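Local coordinates for putative outer membrane protein (LpxR) (Salmonella typhimurium, PDB 3FID) that probably removes acyl chains from the lipid A part of lipopolysaccharide, as an outer membrane beta-barrel deacylase, at residues Ala4-Asn9 / Tyr287-Ile292; Gly40-Leu45 / Leu202-Leu207; Asp47-Ser52 / Leu87-Leu92; Trp96-Leu101 / Phe193-Gly198. All coordinates share one frame; numbering follows the deposited sequence.

All four contacts involve strands of one outer membrane barrel. Interactions 1 and 3 join neighbouring antiparallel strands within the wall. Each has one polar, mostly buried face and one face with exposed apolar residues on the surface. Interactions 2 and 4 are buried and less extensive. In them the long loop after helix 191-194 meets the inner side of the wall. Interaction 2 is mainly a leucine packing on backbone, while interaction 4 relies on two arginines. Strand 33-44 of interaction 2 lies between strand 2-9 of interaction 1 and strand 49-60 of interaction 3. Strands 80-94 and 97-108 likewise connect interactions 3 and 4. R204 of interaction 2 forms a salt bridge with D196 of interaction 4.

Interaction 1 of 4, residues Ala4-Asn9 / Tyr287-Ile292; sequences AISVAN and YINGDI
The barrel closes where I5, V7 and N9 of the first strand pair with I292, G290 and I288 of the last. The two strands run antiparallel, at 163°. Three hydrogen-bonded pairs make six backbone bonds. V7 N gives to G290 O at 3.0 Å, and G290 N gives back to V7 O. The pairs S6-D291 and A8-N289 lie between them and are non-hydrogen-bonded. Their CA atoms come closer, 4.1 Å apart for A8 and N289.

I5, V7, N9, I288 and I292 are on one face, partly or fully exposed on the surface. N9 is the polar member, and its OD1 bonds D11 N. G290 adds no side chain there. The other face is buried and more polar. It carries S6, A8, N289 and D291. A8 CB lies obliquely to the ring of Y287, whose edge-to-face partner is Y33 of strand 33-44.

S6 OG donates to D291 OD1, but the modelled 2.4 Å is doubtfully short. N289 OD1 accepts from N273 and R256. N289 ND2 donates to D291 OD1 at 3.0 Å. D291 OD1 accepts through its syn lone pair and lies close to the amide plane of N289.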
loop_
_atom_site.group_PDB
_atom_site.type_symbol
_atom_site.label_atom_id
_atom_site.label_comp_id
_atom_site.label_asym_id
_atom_site.label_seq_id
_atom_site.Cartn_x
_atom_site.Cartn_y
_atom_site.Cartn_z
ATOM N N ALA A 4 12.424 -0.088 -8.277
ATOM C CA ALA A 4 11.404 -1.103 -8.024
ATOM C C ALA A 4 10.148 -0.901 -8.833
ATOM O O ALA A 4 9.753 0.239 -9.087
ATOM C CB ALA A 4 11.052 -1.147 -6.523
ATOM N N ILE A 5 9.526 -2.015 -9.203
ATOM C CA ILE A 5 8.194 -2.033 -9.822
ATOM C C ILE A 5 7.314 -2.838 -8.873
ATOM O O ILE A 5 7.690 -3.938 -8.476
ATOM C CB ILE A 5 8.215 -2.824 -11.157
ATOM C CG1 ILE A 5 9.429 -2.398 -11.999
ATOM C CG2 ILE A 5 6.848 -2.690 -11.911
ATOM C CD1 ILE A 5 9.123 -1.440 -13.144
ATOM N N SER A 6 6.134 -2.328 -8.541
ATOM C CA SER A 6 5.248 -3.109 -7.679
ATOM C C SER A 6 3.828 -3.125 -8.249
ATOM O O SER A 6 3.313 -2.087 -8.673
ATOM C CB SER A 6 5.266 -2.586 -6.245
ATOM O OG SER A 6 4.373 -3.353 -5.401
ATOM N N VAL A 7 3.236 -4.308 -8.271
ATOM C CA VAL A 7 1.864 -4.513 -8.764
ATOM C C VAL A 7 1.017 -5.038 -7.577
ATOM O O VAL A 7 1.390 -6.037 -6.940
ATOM C CB VAL A 7 1.868 -5.496 -9.972
ATOM C CG1 VAL A 7 0.444 -5.881 -10.439
ATOM C CG2 VAL A 7 2.677 -4.899 -11.162
ATOM N N ALA A 8 -0.099 -4.366 -7.284
ATOM C CA ALA A 8 -1.061 -4.843 -6.264
ATOM C C ALA A 8 -2.320 -5.313 -6.974
ATOM O O ALA A 8 -2.725 -4.714 -7.967
ATOM C CB ALA A 8 -1.403 -3.764 -5.286
ATOM N N ASN A 9 -2.903 -6.394 -6.476
ATOM C CA ASN A 9 -4.128 -6.935 -7.037
ATOM C C ASN A 9 -4.936 -7.624 -5.916
ATOM O O ASN A 9 -4.368 -8.303 -5.049
ATOM C CB ASN A 9 -3.804 -7.922 -8.171
ATOM C CG ASN A 9 -4.956 -8.085 -9.183
ATOM O OD1 ASN A 9 -6.149 -7.982 -8.852
ATOM N ND2 ASN A 9 -4.586 -8.349 -10.428
ATOM N N TYR A 287 -5.608 -8.476 -0.216
ATOM C CA TYR A 287 -4.979 -8.314 -1.514
ATOM C C TYR A 287 -3.503 -8.653 -1.368
ATOM O O TYR A 287 -2.992 -8.834 -0.239
ATOM C CB TYR A 287 -5.149 -6.869 -2.023
ATOM C CG TYR A 287 -4.490 -5.791 -1.162
ATOM C CD1 TYR A 287 -5.127 -5.261 -0.048
ATOM C CD2 TYR A 287 -3.232 -5.306 -1.490
ATOM C CE1 TYR A 287 -4.500 -4.256 0.728
ATOM C CE2 TYR A 287 -2.590 -4.326 -0.724
ATOM C CZ TYR A 287 -3.224 -3.810 0.359
ATOM O OH TYR A 287 -2.538 -2.846 1.046
ATOM N N ILE A 288 -2.816 -8.730 -2.498
ATOM C CA ILE A 288 -1.371 -8.926 -2.467
ATOM C C ILE A 288 -0.666 -7.810 -3.195
ATOM O O ILE A 288 -1.267 -7.091 -3.987
ATOM C CB ILE A 288 -0.933 -10.249 -3.111
ATOM C CG1 ILE A 288 -1.298 -10.279 -4.611
ATOM C CG2 ILE A 288 -1.531 -11.445 -2.347
ATOM C CD1 ILE A 288 -0.552 -11.325 -5.412
ATOM N N ASN A 289 0.615 -7.660 -2.903
ATOM C CA ASN A 289 1.492 -6.965 -3.831
ATOM C C ASN A 289 2.701 -7.859 -4.131
ATOM O O ASN A 289 3.148 -8.624 -3.260
ATOM C CB ASN A 289 1.831 -5.518 -3.381
ATOM C CG ASN A 289 2.539 -5.433 -2.031
ATOM O OD1 ASN A 289 1.896 -5.403 -0.971
ATOM N ND2 ASN A 289 3.869 -5.344 -2.062
ATOM N N GLY A 290 3.167 -7.804 -5.383
ATOM C CA GLY A 290 4.373 -8.515 -5.803
ATOM C C GLY A 290 5.320 -7.489 -6.390
ATOM O O GLY A 290 4.898 -6.601 -7.163
ATOM N N ASP A 291 6.584 -7.559 -5.982
ATOM C CA ASP A 291 7.538 -6.525 -6.377
ATOM C C ASP A 291 8.805 -7.128 -6.988
ATOM O O ASP A 291 9.267 -8.213 -6.585
ATOM C CB ASP A 291 7.954 -5.607 -5.207
ATOM C CG ASP A 291 6.864 -5.438 -4.122
ATOM O OD1 ASP A 291 5.687 -5.172 -4.419
ATOM O OD2 ASP A 291 7.226 -5.525 -2.934
ATOM N N ILE A 292 9.349 -6.419 -7.968
ATOM C CA ILE A 292 10.656 -6.774 -8.527
ATOM C C ILE A 292 11.517 -5.561 -8.266
ATOM O O ILE A 292 11.132 -4.446 -8.623
ATOM C CB ILE A 292 10.598 -7.035 -10.048
ATOM C CG1 ILE A 292 9.701 -8.237 -10.360
ATOM C CG2 ILE A 292 12.028 -7.272 -10.596
ATOM C CD1 ILE A 292 9.516 -8.467 -11.866
#

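Interaction 2 of 4, residues Gly40-Leu45 / Leu202-Leu207; sequences GYSHDL and LSRRGL. With ZN (zinc ion), chain D; ZN (zinc ion), chain C.
The zinc-bearing end of strand 33-44 meets the turn R204-L207, with L207 packing against G40 and S42. L207 CD2 does most of the touching. It lies 3.6 Å from G40 C and 3.8 Å from S42 OG. G40 offers only backbone here. No hydrogen bond joins the two segments.

The leucine ends a type I' turn from R204 to L207, closed by L207 N to R204 O at 3.0 Å. G206 has phi 101°, a backbone shape that suits glycine. The turn belongs to a loop that folds against the inner side of the barrel wall, where L207 also touches S2, A4 and F38. R204 NH1 brings the edge of its guanidinium toward S42 OG. L207 CB lies 3.4 Å above the plane of that group, toward its rim. The stronger polar partners are elsewhere. S42 OG also meets S52 OG, at a modelled distance that is doubtfully short. R204 NH2 forms a salt bridge with D196.

Y41 points its CB away from the turn. Y41 OH and H43 ND1 bind one zinc ion, at 2.3 and 2.1 Å respectively. S1 completes that site. The second zinc ion is bound by D44 OD1 at 2.1 Å, and S1 is a ligand there too.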
loop_
_atom_site.group_PDB
_atom_site.type_symbol
_atom_site.label_atom_id
_atom_site.label_comp_id
_atom_site.label_asym_id
_atom_site.label_seq_id
_atom_site.Cartn_x
_atom_site.Cartn_y
_atom_site.Cartn_z
ATOM N N GLY A 40 9.394 3.112 -8.508
ATOM C CA GLY A 40 10.119 3.951 -7.559
ATOM C C GLY A 40 11.631 3.800 -7.682
ATOM O O GLY A 40 12.128 2.803 -8.184
ATOM N N TYR A 41 12.343 4.828 -7.232
ATOM C CA TYR A 41 13.803 4.808 -7.206
ATOM C C TYR A 41 14.268 5.346 -5.870
ATOM O O TYR A 41 13.780 6.385 -5.434
ATOM C CB TYR A 41 14.384 5.678 -8.328
ATOM C CG TYR A 41 15.904 5.769 -8.264
ATOM C CD1 TYR A 41 16.549 6.969 -7.911
ATOM C CD2 TYR A 41 16.678 4.644 -8.525
ATOM C CE1 TYR A 41 17.938 7.024 -7.849
ATOM C CE2 TYR A 41 18.045 4.684 -8.442
ATOM C CZ TYR A 41 18.671 5.876 -8.122
ATOM O OH TYR A 41 20.037 5.867 -8.098
ATOM N N SER A 42 15.205 4.624 -5.239
ATOM C CA SER A 42 15.802 5.012 -3.978
ATOM C C SER A 42 17.295 5.200 -4.172
ATOM O O SER A 42 17.954 4.345 -4.715
ATOM C CB SER A 42 15.594 3.911 -2.944
ATOM O OG SER A 42 14.423 4.166 -2.190
ATOM N N HIS A 43 17.819 6.332 -3.733
ATOM C CA HIS A 43 19.257 6.561 -3.830
ATOM C C HIS A 43 19.851 6.689 -2.427
ATOM O O HIS A 43 19.334 7.425 -1.628
ATOM C CB HIS A 43 19.526 7.827 -4.647
ATOM C CG HIS A 43 20.980 8.152 -4.791
ATOM N ND1 HIS A 43 21.860 7.334 -5.459
ATOM C CD2 HIS A 43 21.711 9.192 -4.326
ATOM C CE1 HIS A 43 23.072 7.860 -5.412
ATOM N NE2 HIS A 43 23.004 8.993 -4.739
ATOM N N ASP A 44 20.927 5.951 -2.143
ATOM C CA ASP A 44 21.620 6.085 -0.859
ATOM C C ASP A 44 22.520 7.302 -0.873
ATOM O O ASP A 44 23.488 7.352 -1.623
ATOM C CB ASP A 44 22.421 4.820 -0.488
ATOM C CG ASP A 44 23.298 4.298 -1.628
ATOM O OD1 ASP A 44 22.965 4.509 -2.823
ATOM O OD2 ASP A 44 24.338 3.641 -1.328
ATOM N N LEU A 45 22.182 8.299 -0.065
ATOM C CA LEU A 45 23.062 9.449 0.127
ATOM C C LEU A 45 24.249 9.100 1.035
ATOM O O LEU A 45 25.362 9.576 0.826
ATOM C CB LEU A 45 22.289 10.666 0.620
ATOM C CG LEU A 45 21.531 11.363 -0.521
ATOM C CD1 LEU A 45 20.131 10.834 -0.584
ATOM C CD2 LEU A 45 21.499 12.870 -0.309
ATOM N N LEU A 202 2.566 4.481 3.950
ATOM C CA LEU A 202 3.985 4.412 4.280
ATOM C C LEU A 202 4.588 3.065 3.821
ATOM O O LEU A 202 5.755 2.785 4.070
ATOM C CB LEU A 202 4.216 4.642 5.798
ATOM C CG LEU A 202 4.274 6.041 6.447
ATOM C CD1 LEU A 202 5.489 6.877 5.991
ATOM C CD2 LEU A 202 2.946 6.816 6.249
ATOM N N SER A 203 3.814 2.251 3.104
ATOM C CA SER A 203 4.331 0.976 2.644
ATOM C C SER A 203 5.442 1.211 1.598
ATOM O O SER A 203 5.419 2.193 0.839
ATOM C CB SER A 203 3.185 0.067 2.168
ATOM O OG SER A 203 2.779 0.366 0.850
ATOM N N ARG A 204 6.454 0.357 1.603
ATOM C CA ARG A 204 7.634 0.671 0.807
ATOM C C ARG A 204 7.455 0.231 -0.653
ATOM O O ARG A 204 8.171 0.718 -1.532
ATOM C CB ARG A 204 8.901 0.147 1.475
ATOM C CG ARG A 204 9.299 0.966 2.762
ATOM C CD ARG A 204 10.198 2.142 2.364
ATOM N NE ARG A 204 11.527 1.610 2.090
ATOM C CZ ARG A 204 12.457 2.197 1.355
ATOM N NH1 ARG A 204 12.226 3.367 0.760
ATOM N NH2 ARG A 204 13.607 1.587 1.189
ATOM N N ARG A 205 6.479 -0.649 -0.895
ATOM C CA ARG A 205 6.048 -1.023 -2.262
ATOM C C ARG A 205 7.231 -1.376 -3.170
ATOM O O ARG A 205 7.336 -0.898 -4.304
ATOM C CB ARG A 205 5.188 0.099 -2.888
ATOM C CG ARG A 205 3.959 0.450 -2.018
ATOM C CD ARG A 205 3.058 1.495 -2.663
ATOM N NE ARG A 205 2.328 0.999 -3.841
ATOM C CZ ARG A 205 1.305 1.654 -4.402
ATOM N NH1 ARG A 205 0.908 2.811 -3.885
ATOM N NH2 ARG A 205 0.652 1.148 -5.457
ATOM N N GLY A 206 8.121 -2.223 -2.669
ATOM C CA GLY A 206 9.259 -2.664 -3.476
ATOM C C GLY A 206 10.592 -1.985 -3.191
ATOM O O GLY A 206 11.634 -2.563 -3.452
ATOM N N LEU A 207 10.575 -0.762 -2.678
ATOM C CA LEU A 207 11.833 -0.108 -2.377
ATOM C C LEU A 207 12.542 -0.828 -1.233
ATOM O O LEU A 207 11.906 -1.311 -0.299
ATOM C CB LEU A 207 11.636 1.366 -2.078
ATOM C CG LEU A 207 11.044 2.148 -3.255
ATOM C CD1 LEU A 207 10.552 3.499 -2.770
ATOM C CD2 LEU A 207 12.071 2.258 -4.420
HETATM ZN ZN ZN D . 21.634 5.524 -6.486
HETATM ZN ZN ZN C . 23.050 3.124 -4.422
#

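Interaction 3 of 4, residues Asp47-Ser52 / Leu87-Leu92; sequences DASQLS and LEWNSL
Backbone bonds pair A48, Q50 and S52 with L92, N90 and E88. These segments belong to neighbouring antiparallel strands of the barrel wall, 49-60 and 80-94. Q50 N to N90 O and S52 N to E88 O are both 2.8 Å. E88 N to S52 O is more bent, with an N-H...O angle of 146°.

Hydroxyl and amide contacts come next. S49 OG and S91 OG are 2.9 Å apart and hydrogen-bonded. Q50 and N90 lie side by side and point the same way. N90 ND2 to Q50 OE1 is a weak bond of 3.5 Å, with the amide planes 62° apart. Their stronger partners are R204 for Q50 and R98 for N90. One water accepts from S52 OG and donates to E88 O and E88 OE1. S52 OG also meets S42 OG, at a doubtfully short modelled distance.

The indole and a leucine touch polar atoms and backbone. W89 CZ2 is 3.4 Å from S49 OG, and Q50 O lies 3.4 Å above the ring plane near the rim. L51 CD1 touches E88 O. A48 CB and L92 CB make an apolar pair.

L51 and W89 share their face with the S49-S91 hydroxyl pair. Q50, N90, S52 and E88 face the other way, where R100 forms a salt bridge with E88 that probably favours its ionised form.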
loop_
_atom_site.group_PDB
_atom_site.type_symbol
_atom_site.label_atom_id
_atom_site.label_comp_id
_atom_site.label_asym_id
_atom_site.label_seq_id
_atom_site.Cartn_x
_atom_site.Cartn_y
_atom_site.Cartn_z
ATOM N N ASP A 47 25.362 5.431 3.817
ATOM C CA ASP A 47 24.964 4.067 4.188
ATOM C C ASP A 47 23.706 4.100 5.051
ATOM O O ASP A 47 22.955 3.135 5.075
ATOM C CB ASP A 47 26.091 3.340 4.938
ATOM C CG ASP A 47 27.187 2.822 3.998
ATOM O OD1 ASP A 47 28.193 2.273 4.498
ATOM O OD2 ASP A 47 27.052 2.977 2.761
ATOM N N ALA A 48 23.478 5.211 5.744
ATOM C CA ALA A 48 22.342 5.311 6.671
ATOM C C ALA A 48 21.040 5.904 6.082
ATOM O O ALA A 48 19.972 5.726 6.666
ATOM C CB ALA A 48 22.750 6.077 7.900
ATOM N N SER A 49 21.147 6.600 4.944
ATOM C CA SER A 49 20.090 7.492 4.475
ATOM C C SER A 49 19.783 7.383 2.986
ATOM O O SER A 49 20.698 7.414 2.148
ATOM C CB SER A 49 20.468 8.933 4.777
ATOM O OG SER A 49 20.458 9.207 6.169
ATOM N N GLN A 50 18.486 7.326 2.666
ATOM C CA GLN A 50 18.020 7.306 1.282
ATOM C C GLN A 50 17.085 8.451 0.974
ATOM O O GLN A 50 16.365 8.956 1.856
ATOM C CB GLN A 50 17.229 6.041 0.973
ATOM C CG GLN A 50 17.963 4.760 1.059
ATOM C CD GLN A 50 17.104 3.596 0.578
ATOM O OE1 GLN A 50 15.923 3.455 0.958
ATOM N NE2 GLN A 50 17.690 2.766 -0.262
ATOM N N LEU A 51 17.112 8.849 -0.295
ATOM C CA LEU A 51 16.108 9.702 -0.882
ATOM C C LEU A 51 15.411 8.906 -1.978
ATOM O O LEU A 51 16.079 8.398 -2.880
ATOM C CB LEU A 51 16.760 10.940 -1.499
ATOM C CG LEU A 51 15.832 12.015 -2.060
ATOM C CD1 LEU A 51 14.867 12.670 -1.028
ATOM C CD2 LEU A 51 16.679 13.060 -2.775
ATOM N N SER A 52 14.071 8.857 -1.926
ATOM C CA SER A 52 13.281 8.086 -2.886
ATOM C C SER A 52 12.330 8.943 -3.708
ATOM O O SER A 52 11.793 9.920 -3.206
ATOM C CB SER A 52 12.444 7.044 -2.152
ATOM O OG SER A 52 13.293 6.171 -1.455
ATOM N N LEU A 87 8.400 12.417 -3.082
ATOM C CA LEU A 87 9.762 12.256 -2.634
ATOM C C LEU A 87 9.726 11.880 -1.160
ATOM O O LEU A 87 8.827 12.318 -0.422
ATOM C CB LEU A 87 10.489 13.599 -2.761
ATOM C CG LEU A 87 10.853 14.065 -4.173
ATOM C CD1 LEU A 87 11.197 15.556 -4.121
ATOM C CD2 LEU A 87 12.013 13.221 -4.734
ATOM N N GLU A 88 10.711 11.102 -0.719
ATOM C CA GLU A 88 10.777 10.704 0.681
ATOM C C GLU A 88 12.212 10.539 1.177
ATOM O O GLU A 88 13.039 9.975 0.477
ATOM C CB GLU A 88 10.077 9.366 0.825
ATOM C CG GLU A 88 9.849 8.898 2.236
ATOM C CD GLU A 88 9.479 7.441 2.243
ATOM O OE1 GLU A 88 10.400 6.601 2.239
ATOM O OE2 GLU A 88 8.261 7.145 2.209
ATOM N N TRP A 89 12.463 10.998 2.403
ATOM C CA TRP A 89 13.718 10.773 3.117
ATOM C C TRP A 89 13.541 9.542 4.023
ATOM O O TRP A 89 12.563 9.457 4.746
ATOM C CB TRP A 89 14.027 12.033 3.942
ATOM C CG TRP A 89 15.289 11.974 4.717
ATOM C CD1 TRP A 89 15.423 11.819 6.075
ATOM C CD2 TRP A 89 16.609 12.101 4.192
ATOM N NE1 TRP A 89 16.764 11.826 6.423
ATOM C CE2 TRP A 89 17.509 11.996 5.284
ATOM C CE3 TRP A 89 17.123 12.280 2.899
ATOM C CZ2 TRP A 89 18.894 12.074 5.125
ATOM C CZ3 TRP A 89 18.515 12.341 2.733
ATOM C CH2 TRP A 89 19.384 12.251 3.847
ATOM N N ASN A 90 14.449 8.580 3.956
ATOM C CA ASN A 90 14.393 7.346 4.779
ATOM C C ASN A 90 15.738 7.180 5.476
ATOM O O ASN A 90 16.743 7.035 4.801
ATOM C CB ASN A 90 14.134 6.134 3.869
ATOM C CG ASN A 90 13.988 4.810 4.640
ATOM O OD1 ASN A 90 13.733 4.784 5.836
ATOM N ND2 ASN A 90 14.125 3.721 3.935
ATOM N N SER A 91 15.781 7.221 6.810
ATOM C CA SER A 91 17.076 7.315 7.475
ATOM C C SER A 91 17.167 6.556 8.802
ATOM O O SER A 91 16.245 6.580 9.599
ATOM C CB SER A 91 17.410 8.782 7.719
ATOM O OG SER A 91 18.639 8.883 8.398
ATOM N N LEU A 92 18.292 5.877 9.008
ATOM C CA LEU A 92 18.638 5.387 10.338
ATOM C C LEU A 92 19.256 6.557 11.109
ATOM O O LEU A 92 20.384 6.964 10.824
ATOM C CB LEU A 92 19.603 4.199 10.258
ATOM C CG LEU A 92 19.100 2.958 9.501
ATOM C CD1 LEU A 92 20.082 1.824 9.657
ATOM C CD2 LEU A 92 17.724 2.507 9.978
HETATM O O HOH W 1 13.101 6.965 0.968
#

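Interaction 4 of 4, residues Trp96-Leu101 / Phe193-Gly198; sequences WLRYRL and FNSDNG
The guanidinium of R98 has S195 OG at its edge, near the plane, and D196 OD1 over a face, offset toward the rim. The guanidinium of R100 meets N197 O and G198 CA at its edge. Both arginines project inward from strand 97-108 of the barrel wall. They meet a loop that follows helix 191-194 and folds into the barrel.

R98 grips one oxygen side-on with two nitrogens. NE donates to S195 OG at 3.1 Å and NH1 to the same atom at 3.2 Å. The chain bends at chi3 (-68°), which places NE. R98 NE also makes a weak bond to S195 O. The salt bridge from R98 NH2 to D196 OD1 is long, 3.8 Å, and acts through charge alone, since the oxygen lies well out of the guanidinium plane. R98 NH2 bonds N90 OD1 and H209 ND1.

D196 is the centre of an inverse gamma turn, and its carboxylate has a closer salt bridge to R204. The nearby arginines would be expected to stabilise its negative charge. R100 NH2 also meets L202 O, at a short modelled distance. A water donates to D196 OD1 at 2.7 Å and to N197 O, and R100 NE donates weakly to it. R100 NH2 reaches N197 O directly at 2.8 Å, with an angle of 137° at the hydrogen.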
loop_
_atom_site.group_PDB
_atom_site.type_symbol
_atom_site.label_atom_id
_atom_site.label_comp_id
_atom_site.label_asym_id
_atom_site.label_seq_id
_atom_site.Cartn_x
_atom_site.Cartn_y
_atom_site.Cartn_z
ATOM N N TRP A 96 19.201 2.307 16.784
ATOM C CA TRP A 96 17.960 1.973 17.475
ATOM C C TRP A 96 16.736 2.758 16.972
ATOM O O TRP A 96 15.653 2.577 17.510
ATOM C CB TRP A 96 18.108 2.147 18.994
ATOM C CG TRP A 96 18.557 3.519 19.380
ATOM C CD1 TRP A 96 19.858 3.951 19.513
ATOM C CD2 TRP A 96 17.723 4.658 19.685
ATOM N NE1 TRP A 96 19.882 5.289 19.868
ATOM C CE2 TRP A 96 18.590 5.746 19.986
ATOM C CE3 TRP A 96 16.333 4.865 19.736
ATOM C CZ2 TRP A 96 18.111 7.021 20.326
ATOM C CZ3 TRP A 96 15.855 6.145 20.087
ATOM C CH2 TRP A 96 16.748 7.204 20.367
ATOM N N LEU A 97 16.916 3.614 15.956
ATOM C CA LEU A 97 15.825 4.440 15.421
ATOM C C LEU A 97 15.890 4.550 13.898
ATOM O O LEU A 97 16.940 4.876 13.348
ATOM C CB LEU A 97 15.866 5.854 16.008
ATOM C CG LEU A 97 14.527 6.595 15.878
ATOM C CD1 LEU A 97 13.732 6.465 17.178
ATOM C CD2 LEU A 97 14.679 8.042 15.473
ATOM N N ARG A 98 14.769 4.271 13.228
ATOM C CA ARG A 98 14.584 4.638 11.827
ATOM C C ARG A 98 13.473 5.690 11.710
ATOM O O ARG A 98 12.460 5.604 12.398
ATOM C CB ARG A 98 14.262 3.409 10.964
ATOM C CG ARG A 98 13.868 3.749 9.509
ATOM C CD ARG A 98 13.414 2.520 8.730
ATOM N NE ARG A 98 14.492 1.561 8.467
ATOM C CZ ARG A 98 15.428 1.694 7.530
ATOM N NH1 ARG A 98 16.337 0.737 7.375
ATOM N NH2 ARG A 98 15.495 2.795 6.777
ATOM N N TYR A 99 13.672 6.705 10.864
ATOM C CA TYR A 99 12.565 7.615 10.537
ATOM C C TYR A 99 12.440 7.887 9.028
ATOM O O TYR A 99 13.399 7.724 8.257
ATOM C CB TYR A 99 12.636 8.916 11.343
ATOM C CG TYR A 99 13.748 9.829 10.904
ATOM C CD1 TYR A 99 13.499 10.867 10.006
ATOM C CD2 TYR A 99 15.055 9.644 11.373
ATOM C CE1 TYR A 99 14.533 11.712 9.575
ATOM C CE2 TYR A 99 16.099 10.463 10.941
ATOM C CZ TYR A 99 15.826 11.497 10.048
ATOM O OH TYR A 99 16.832 12.328 9.630
ATOM N N ARG A 100 11.242 8.312 8.635
ATOM C CA ARG A 100 10.931 8.624 7.247
ATOM C C ARG A 100 10.084 9.864 7.196
ATOM O O ARG A 100 9.247 10.083 8.065
ATOM C CB ARG A 100 10.163 7.482 6.594
ATOM C CG ARG A 100 11.006 6.301 6.298
ATOM C CD ARG A 100 10.468 5.599 5.093
ATOM N NE ARG A 100 9.655 4.500 5.499
ATOM C CZ ARG A 100 8.557 4.122 4.855
ATOM N NH1 ARG A 100 8.115 4.762 3.763
ATOM N NH2 ARG A 100 7.892 3.110 5.335
ATOM N N LEU A 101 10.304 10.678 6.168
ATOM C CA LEU A 101 9.565 11.925 6.001
ATOM C C LEU A 101 9.328 12.084 4.517
ATOM O O LEU A 101 10.275 12.041 3.756
ATOM C CB LEU A 101 10.397 13.114 6.512
ATOM C CG LEU A 101 10.523 13.303 8.025
ATOM C CD1 LEU A 101 11.611 14.333 8.331
ATOM C CD2 LEU A 101 9.176 13.741 8.570
ATOM N N PHE A 193 17.836 -3.780 6.205
ATOM C CA PHE A 193 16.655 -4.193 5.440
ATOM C C PHE A 193 15.545 -4.673 6.383
ATOM O O PHE A 193 14.370 -4.335 6.202
ATOM C CB PHE A 193 17.039 -5.273 4.408
ATOM C CG PHE A 193 15.886 -5.722 3.480
ATOM C CD1 PHE A 193 14.902 -4.814 3.034
ATOM C CD2 PHE A 193 15.827 -7.044 3.022
ATOM C CE1 PHE A 193 13.858 -5.242 2.169
ATOM C CE2 PHE A 193 14.816 -7.457 2.155
ATOM C CZ PHE A 193 13.817 -6.557 1.747
ATOM N N ASN A 194 15.922 -5.424 7.415
ATOM C CA ASN A 194 14.906 -5.907 8.358
ATOM C C ASN A 194 14.051 -4.816 8.994
ATOM O O ASN A 194 12.855 -5.050 9.234
ATOM C CB ASN A 194 15.537 -6.770 9.457
ATOM C CG ASN A 194 15.746 -8.200 9.025
ATOM O OD1 ASN A 194 15.417 -8.594 7.897
ATOM N ND2 ASN A 194 16.320 -9.005 9.932
ATOM N N SER A 195 14.647 -3.654 9.293
ATOM C CA SER A 195 13.894 -2.545 9.933
ATOM C C SER A 195 13.163 -1.658 8.927
ATOM O O SER A 195 12.449 -0.749 9.325
ATOM C CB SER A 195 14.794 -1.669 10.831
ATOM O OG SER A 195 15.641 -0.849 10.045
ATOM N N ASP A 196 13.318 -1.943 7.627
ATOM C CA ASP A 196 12.794 -1.062 6.586
ATOM C C ASP A 196 11.351 -1.508 6.317
ATOM O O ASP A 196 11.099 -2.271 5.380
ATOM C CB ASP A 196 13.663 -1.176 5.312
ATOM C CG ASP A 196 13.365 -0.093 4.291
ATOM O OD1 ASP A 196 12.855 0.983 4.681
ATOM O OD2 ASP A 196 13.664 -0.325 3.098
ATOM N N ASN A 197 10.417 -1.078 7.164
ATOM C CA ASN A 197 9.034 -1.578 7.075
ATOM C C ASN A 197 8.033 -0.421 6.868
ATOM O O ASN A 197 8.430 0.748 6.802
ATOM C CB ASN A 197 8.659 -2.380 8.334
ATOM C CG ASN A 197 9.608 -3.526 8.603
ATOM O OD1 ASN A 197 9.708 -4.476 7.822
ATOM N ND2 ASN A 197 10.319 -3.439 9.718
ATOM N N GLY A 198 6.745 -0.737 6.805
ATOM C CA GLY A 198 5.720 0.285 6.657
ATOM C C GLY A 198 4.379 -0.298 6.239
ATOM O O GLY A 198 4.308 -1.420 5.670
HETATM O O HOH W 2 10.810 1.962 6.091
#